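Side-chain contacts in putative hydrolase (PDB 4XUK), which probably hydrolyses organophosphate triesters and lactones at a two-zinc centre of the metallo-beta-lactamase type: residues K144-L149 with A155-T160; H108-H113 with S138-P143. The protein carries 2 engineered substitutions. All coordinates share one frame; numbering follows the deposited sequence.

Contact 1 of 2, residues K144-L149 with A155-T160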
loop_
_atom_site.group_PDB
_atom_site.type_symbol
_atom_site.label_atom_id
_atom_site.label_comp_id
_atom_site.label_asym_id
_atom_site.label_seq_id
_atom_site.Cartn_x
_atom_site.Cartn_y
_atom_site.Cartn_z
ATOM N N LYS A 144 8.516 41.768 8.169
ATOM C CA LYS A 144 7.914 42.309 9.356
ATOM C C LYS A 144 7.236 41.277 10.173
ATOM O O LYS A 144 6.861 41.505 11.265
ATOM C CB LYS A 144 6.896 43.359 8.976
ATOM C CG LYS A 144 7.436 44.769 9.029
ATOM C CD LYS A 144 7.430 45.398 7.674
ATOM C CE LYS A 144 6.204 46.247 7.459
ATOM N NZ LYS A 144 4.984 45.593 7.947
ATOM N N GLN A 145 7.078 40.116 9.613
ATOM C CA GLN A 145 6.318 39.055 10.256
ATOM C C GLN A 145 7.028 38.492 11.490
ATOM O O GLN A 145 6.387 38.060 12.453
ATOM C CB GLN A 145 6.034 37.946 9.241
ATOM C CG GLN A 145 5.165 36.841 9.771
ATOM C CD GLN A 145 3.812 37.338 10.219
ATOM O OE1 GLN A 145 3.385 37.067 11.337
ATOM N NE2 GLN A 145 3.124 38.061 9.344
ATOM N N ALA A 146 8.357 38.509 11.454
ATOM C CA ALA A 146 9.164 37.886 12.501
ATOM C C ALA A 146 8.945 38.510 13.876
ATOM O O ALA A 146 9.029 37.822 14.887
ATOM C CB ALA A 146 10.637 37.927 12.122
ATOM N N ALA A 147 8.682 39.814 13.917
ATOM C CA ALA A 147 8.416 40.486 15.191
ATOM C C ALA A 147 6.993 40.207 15.673
ATOM O O ALA A 147 6.699 40.334 16.866
ATOM C CB ALA A 147 8.664 41.985 15.072
ATOM N N LYS A 148 6.123 39.816 14.739
ATOM C CA LYS A 148 4.710 39.556 15.034
ATOM C C LYS A 148 4.455 38.183 15.671
ATOM O O LYS A 148 3.310 37.847 15.997
ATOM C CB LYS A 148 3.863 39.692 13.765
ATOM C CG LYS A 148 3.921 41.061 13.103
ATOM C CD LYS A 148 2.951 41.139 11.926
ATOM C CE LYS A 148 3.063 42.472 11.188
ATOM N NZ LYS A 148 2.203 42.500 9.965
ATOM N N LEU A 149 5.506 37.381 15.834
ATOM C CA LEU A 149 5.355 36.104 16.529
ATOM C C LEU A 149 6.206 36.018 17.802
ATOM O O LEU A 149 7.208 36.727 17.935
ATOM C CB LEU A 149 5.566 34.901 15.592
ATOM C CG LEU A 149 6.454 34.956 14.357
ATOM C CD1 LEU A 149 7.871 35.078 14.799
ATOM C CD2 LEU A 149 6.285 33.699 13.532
ATOM N N ALA A 155 13.107 31.953 15.795
ATOM C CA ALA A 155 14.236 31.264 15.220
ATOM C C ALA A 155 13.817 30.284 14.141
ATOM O O ALA A 155 14.361 30.274 13.092
ATOM C CB ALA A 155 15.006 30.522 16.280
ATOM N N ASN A 156 12.855 29.457 14.442
ATOM C CA ASN A 156 12.356 28.507 13.462
ATOM C C ASN A 156 11.841 29.199 12.198
ATOM O O ASN A 156 12.176 28.793 11.093
ATOM C CB ASN A 156 11.271 27.611 14.063
ATOM C CG ASN A 156 10.756 26.574 13.076
ATOM O OD1 ASN A 156 11.456 25.615 12.750
ATOM N ND2 ASN A 156 9.527 26.758 12.604
ATOM N N TYR A 157 11.042 30.250 12.373
ATOM C CA TYR A 157 10.478 30.990 11.249
ATOM C C TYR A 157 11.570 31.524 10.327
ATOM O O TYR A 157 11.555 31.271 9.114
ATOM C CB TYR A 157 9.594 32.132 11.779
ATOM C CG TYR A 157 9.114 33.101 10.724
ATOM C CD1 TYR A 157 7.987 32.825 9.956
ATOM C CD2 TYR A 157 9.781 34.299 10.502
ATOM C CE1 TYR A 157 7.540 33.713 9.001
ATOM C CE2 TYR A 157 9.344 35.192 9.538
ATOM C CZ TYR A 157 8.226 34.891 8.798
ATOM O OH TYR A 157 7.786 35.771 7.843
ATOM N N LEU A 158 12.540 32.203 10.903
ATOM C CA LEU A 158 13.629 32.802 10.159
ATOM C C LEU A 158 14.424 31.745 9.411
ATOM O O LEU A 158 14.847 31.927 8.311
ATOM C CB LEU A 158 14.537 33.564 11.093
ATOM C CG LEU A 158 14.464 35.087 11.246
ATOM C CD1 LEU A 158 13.132 35.733 11.032
ATOM C CD2 LEU A 158 15.127 35.629 12.487
ATOM N N GLY A 159 14.608 30.635 10.072
ATOM C CA GLY A 159 15.325 29.522 9.482
ATOM C C GLY A 159 14.604 28.957 8.279
ATOM O O GLY A 159 15.223 28.739 7.230
ATOM N N THR A 160 13.301 28.708 8.398
ATOM C CA THR A 160 12.598 28.230 7.217
ATOM C C THR A 160 12.417 29.305 6.144
ATOM O O THR A 160 12.461 28.989 4.962
ATOM C CB THR A 160 11.295 27.408 7.491
ATOM O OG1 THR A 160 10.159 28.039 6.885
ATOM C CG2 THR A 160 11.064 27.187 8.951
#
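Tyr157 reaches from helix 151-173 to the turn at 145-149 and carries most of this contact. Tyr157 CB lies 4.1 Å from CD2 of Leu149. Tyr157 CG is 4.0 Å from Leu149 CD2, and CD1 is about as close. Leu149 CD2 thus packs obliquely against the base of the ring, and the two side chains cross at about a right angle. Along the CD2-CE2 side of the ring, Tyr157 meets Ala146; the methyl CB of Ala146 is 4.0 Å from Tyr157 CE2. The backbone N of Ala146 is also near CE2, but this is contact without a hydrogen bond. Farther out, CE1 and CZ of Tyr157 reach the aliphatic part of Gln145. Tyr157 OH ends 3.1 Å from Gln145 CB, with CG of Gln145 next nearest.

With CG anti to the backbone N (chi1 171°), the Tyr157 ring extends toward 144-149. Gln145 bends at chi2 (60°), which leads its amide away and leaves CB and CG against Tyr157; the amide plane is turned 68° from the ring. A second, smaller contact lies beside the ring. Leu158 CD1 meets Ala146 CB at 3.5 Å, which is tight for two methyl groups.

No hydrogen bond joins the two segments. The Tyr157 hydroxyl instead bonds to the backbone O of Phe139, in helix 134-141, and more weakly to Asp142 O. The rings of Phe139 and Trp140 also meet the tyrosine. Lys148 N bonds to Gln145 O within the turn. The contact thus folds the linker between helices 134-141 and 151-173 back against the first turns of the second helix, at the protein surface.

Contact 2 of 2, residues H108-H113 with S138-P143. With ZN (zinc ion), chain D; ZN (zinc ion), chain C.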
loop_
_atom_site.group_PDB
_atom_site.type_symbol
_atom_site.label_atom_id
_atom_site.label_comp_id
_atom_site.label_asym_id
_atom_site.label_seq_id
_atom_site.Cartn_x
_atom_site.Cartn_y
_atom_site.Cartn_z
ATOM N N HIS A 108 1.671 24.647 0.475
ATOM C CA HIS A 108 2.217 25.642 1.400
ATOM C C HIS A 108 3.737 25.665 1.261
ATOM O O HIS A 108 4.309 24.857 0.525
ATOM C CB HIS A 108 1.809 25.365 2.862
ATOM C CG HIS A 108 2.199 24.011 3.371
ATOM N ND1 HIS A 108 1.947 22.846 2.675
ATOM C CD2 HIS A 108 2.790 23.634 4.534
ATOM C CE1 HIS A 108 2.386 21.815 3.377
ATOM N NE2 HIS A 108 2.901 22.268 4.504
ATOM N N LEU A 109 4.390 26.568 1.984
ATOM C CA LEU A 109 5.820 26.784 1.798
ATOM C C LEU A 109 6.716 26.137 2.858
ATOM O O LEU A 109 7.886 26.505 2.971
ATOM C CB LEU A 109 6.115 28.296 1.705
ATOM C CG LEU A 109 5.523 29.031 0.501
ATOM C CD1 LEU A 109 5.738 30.540 0.617
ATOM C CD2 LEU A 109 6.147 28.526 -0.781
ATOM N N HIS A 110 6.198 25.170 3.623
ATOM C CA HIS A 110 7.078 24.386 4.486
ATOM C C HIS A 110 8.141 23.726 3.598
ATOM O O HIS A 110 7.856 23.356 2.455
ATOM C CB HIS A 110 6.288 23.357 5.338
ATOM C CG HIS A 110 5.826 23.901 6.657
ATOM N ND1 HIS A 110 4.835 23.307 7.407
ATOM C CD2 HIS A 110 6.223 24.992 7.360
ATOM C CE1 HIS A 110 4.627 24.008 8.505
ATOM N NE2 HIS A 110 5.461 25.035 8.510
ATOM N N PRO A 111 9.384 23.621 4.099
ATOM C CA PRO A 111 10.505 23.143 3.278
ATOM C C PRO A 111 10.307 21.758 2.662
ATOM O O PRO A 111 10.876 21.506 1.598
ATOM C CB PRO A 111 11.669 23.123 4.266
ATOM C CG PRO A 111 11.328 24.257 5.232
ATOM C CD PRO A 111 9.836 24.127 5.410
ATOM N N ASP A 112 9.527 20.886 3.294
ATOM C CA ASP A 112 9.338 19.549 2.743
ATOM C C ASP A 112 8.310 19.543 1.608
ATOM O O ASP A 112 7.933 18.488 1.097
ATOM C CB ASP A 112 8.973 18.551 3.845
ATOM C CG ASP A 112 7.788 19.005 4.667
ATOM O OD1 ASP A 112 7.734 20.193 5.049
ATOM O OD2 ASP A 112 6.914 18.172 4.938
ATOM N N HIS A 113 7.875 20.730 1.201
ATOM C CA HIS A 113 6.975 20.857 0.064
ATOM C C HIS A 113 7.545 21.736 -1.035
ATOM O O HIS A 113 7.332 21.460 -2.227
ATOM C CB HIS A 113 5.621 21.371 0.543
ATOM C CG HIS A 113 5.013 20.490 1.582
ATOM N ND1 HIS A 113 4.002 19.603 1.299
ATOM C CD2 HIS A 113 5.331 20.300 2.885
ATOM C CE1 HIS A 113 3.705 18.921 2.391
ATOM N NE2 HIS A 113 4.488 19.337 3.370
ATOM N N SER A 138 2.617 35.824 1.550
ATOM C CA SER A 138 2.622 36.992 2.434
ATOM C C SER A 138 3.195 36.681 3.814
ATOM O O SER A 138 4.008 37.447 4.342
ATOM C CB SER A 138 1.221 37.577 2.572
ATOM O OG SER A 138 0.837 38.241 1.389
ATOM N N PHE A 139 2.787 35.558 4.393
ATOM C CA PHE A 139 3.253 35.194 5.726
ATOM C C PHE A 139 4.748 34.898 5.770
ATOM O O PHE A 139 5.439 35.315 6.702
ATOM C CB PHE A 139 2.473 33.985 6.251
ATOM C CG PHE A 139 3.041 33.396 7.514
ATOM C CD1 PHE A 139 2.827 34.016 8.745
ATOM C CD2 PHE A 139 3.769 32.218 7.480
ATOM C CE1 PHE A 139 3.336 33.469 9.913
ATOM C CE2 PHE A 139 4.286 31.663 8.647
ATOM C CZ PHE A 139 4.067 32.291 9.868
ATOM N N TRP A 140 5.248 34.170 4.775
ATOM C CA TRP A 140 6.646 33.737 4.789
ATOM C C TRP A 140 7.655 34.744 4.231
ATOM O O TRP A 140 8.855 34.621 4.497
ATOM C CB TRP A 140 6.801 32.429 4.018
ATOM C CG TRP A 140 6.143 31.263 4.682
ATOM C CD1 TRP A 140 5.000 30.629 4.290
ATOM C CD2 TRP A 140 6.597 30.586 5.860
ATOM N NE1 TRP A 140 4.714 29.599 5.157
ATOM C CE2 TRP A 140 5.681 29.556 6.130
ATOM C CE3 TRP A 140 7.687 30.758 6.717
ATOM C CZ2 TRP A 140 5.827 28.695 7.217
ATOM C CZ3 TRP A 140 7.825 29.910 7.801
ATOM C CH2 TRP A 140 6.902 28.895 8.042
ATOM N N LEU A 141 7.193 35.715 3.444
ATOM C CA LEU A 141 8.115 36.595 2.721
ATOM C C LEU A 141 8.058 38.064 3.167
ATOM O O LEU A 141 8.693 38.931 2.560
ATOM C CB LEU A 141 7.897 36.454 1.207
ATOM C CG LEU A 141 8.115 35.035 0.659
ATOM C CD1 LEU A 141 7.782 34.898 -0.833
ATOM C CD2 LEU A 141 9.530 34.583 0.911
ATOM N N ASP A 142 7.317 38.335 4.238
ATOM C CA ASP A 142 7.278 39.678 4.837
ATOM C C ASP A 142 8.319 39.796 5.946
ATOM O O ASP A 142 8.264 39.056 6.931
ATOM C CB ASP A 142 5.874 39.962 5.382
ATOM C CG ASP A 142 5.767 41.308 6.116
ATOM O OD1 ASP A 142 6.686 42.154 6.020
ATOM O OD2 ASP A 142 4.732 41.513 6.788
ATOM N N PRO A 143 9.239 40.712 5.758
ATOM C CA PRO A 143 10.297 41.015 6.721
ATOM C C PRO A 143 9.804 41.538 8.057
ATOM O O PRO A 143 10.581 41.629 8.946
ATOM C CB PRO A 143 11.087 42.096 6.022
ATOM C CG PRO A 143 10.142 42.685 5.080
ATOM C CD PRO A 143 9.325 41.567 4.584
HETATM ZN ZN ZN D . 3.694 21.399 6.483
HETATM ZN ZN ZN C . 4.677 18.711 5.281
#
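The metal-binding HxHxDH motif of the metallo-beta-lactamase superfamily meets helix 134-141 here, through Leu109 and His110 on one side and Trp140 on the other. Leu109 CB and CD1 each lie 3.7 Å from Trp140 CD1, on the pyrrole part of the indole. The leucine and indole side chains run antiparallel alongside each other. His110 meets the far end of the indole, with His110 CD2 3.7 Å from Trp140 CZ2. These two rings meet at their borders, planes 63° apart, with neither stacked on the other. Phe139 CE2 sits over one face of the Trp140 ring, and Trp140 NE1 is hydrogen-bonded to Glu136 OE2.

The opposite side of the His110 ring serves the metal. His110 ND1 binds one zinc at 2.4 Å, together with His108 NE2; His197 and Asp218 complete that site. Asp112 OD2 and His113 NE2 bind the second zinc with Asp218 and His265. His113 ND1 is hydrogen-bonded to Asp73 OD2.

Trp140 is thus a second-shell neighbour of the metal site. It touches the CD2-NE2 side of His110 by van der Waals contact, with no hydrogen bond, while ND1 goes to the zinc.

The two contacts lie in series along the chain: both segments of contact 2 precede those of contact 1. Their centres are 10 Å apart, on the same side of the chain's centre. Helix 134-141 belongs to contact 2 and helix 151-173 to contact 1, and 144-149 lies in the loop that leads from the first helix to the second. The contacts also touch directly, where Thr160 packs on Trp140. Contact 2 is buried beside the zinc pair, while contact 1 lies at the surface. Gln145, Tyr157, Trp140 and His110 touch in succession, from the surface loop to the zinc site.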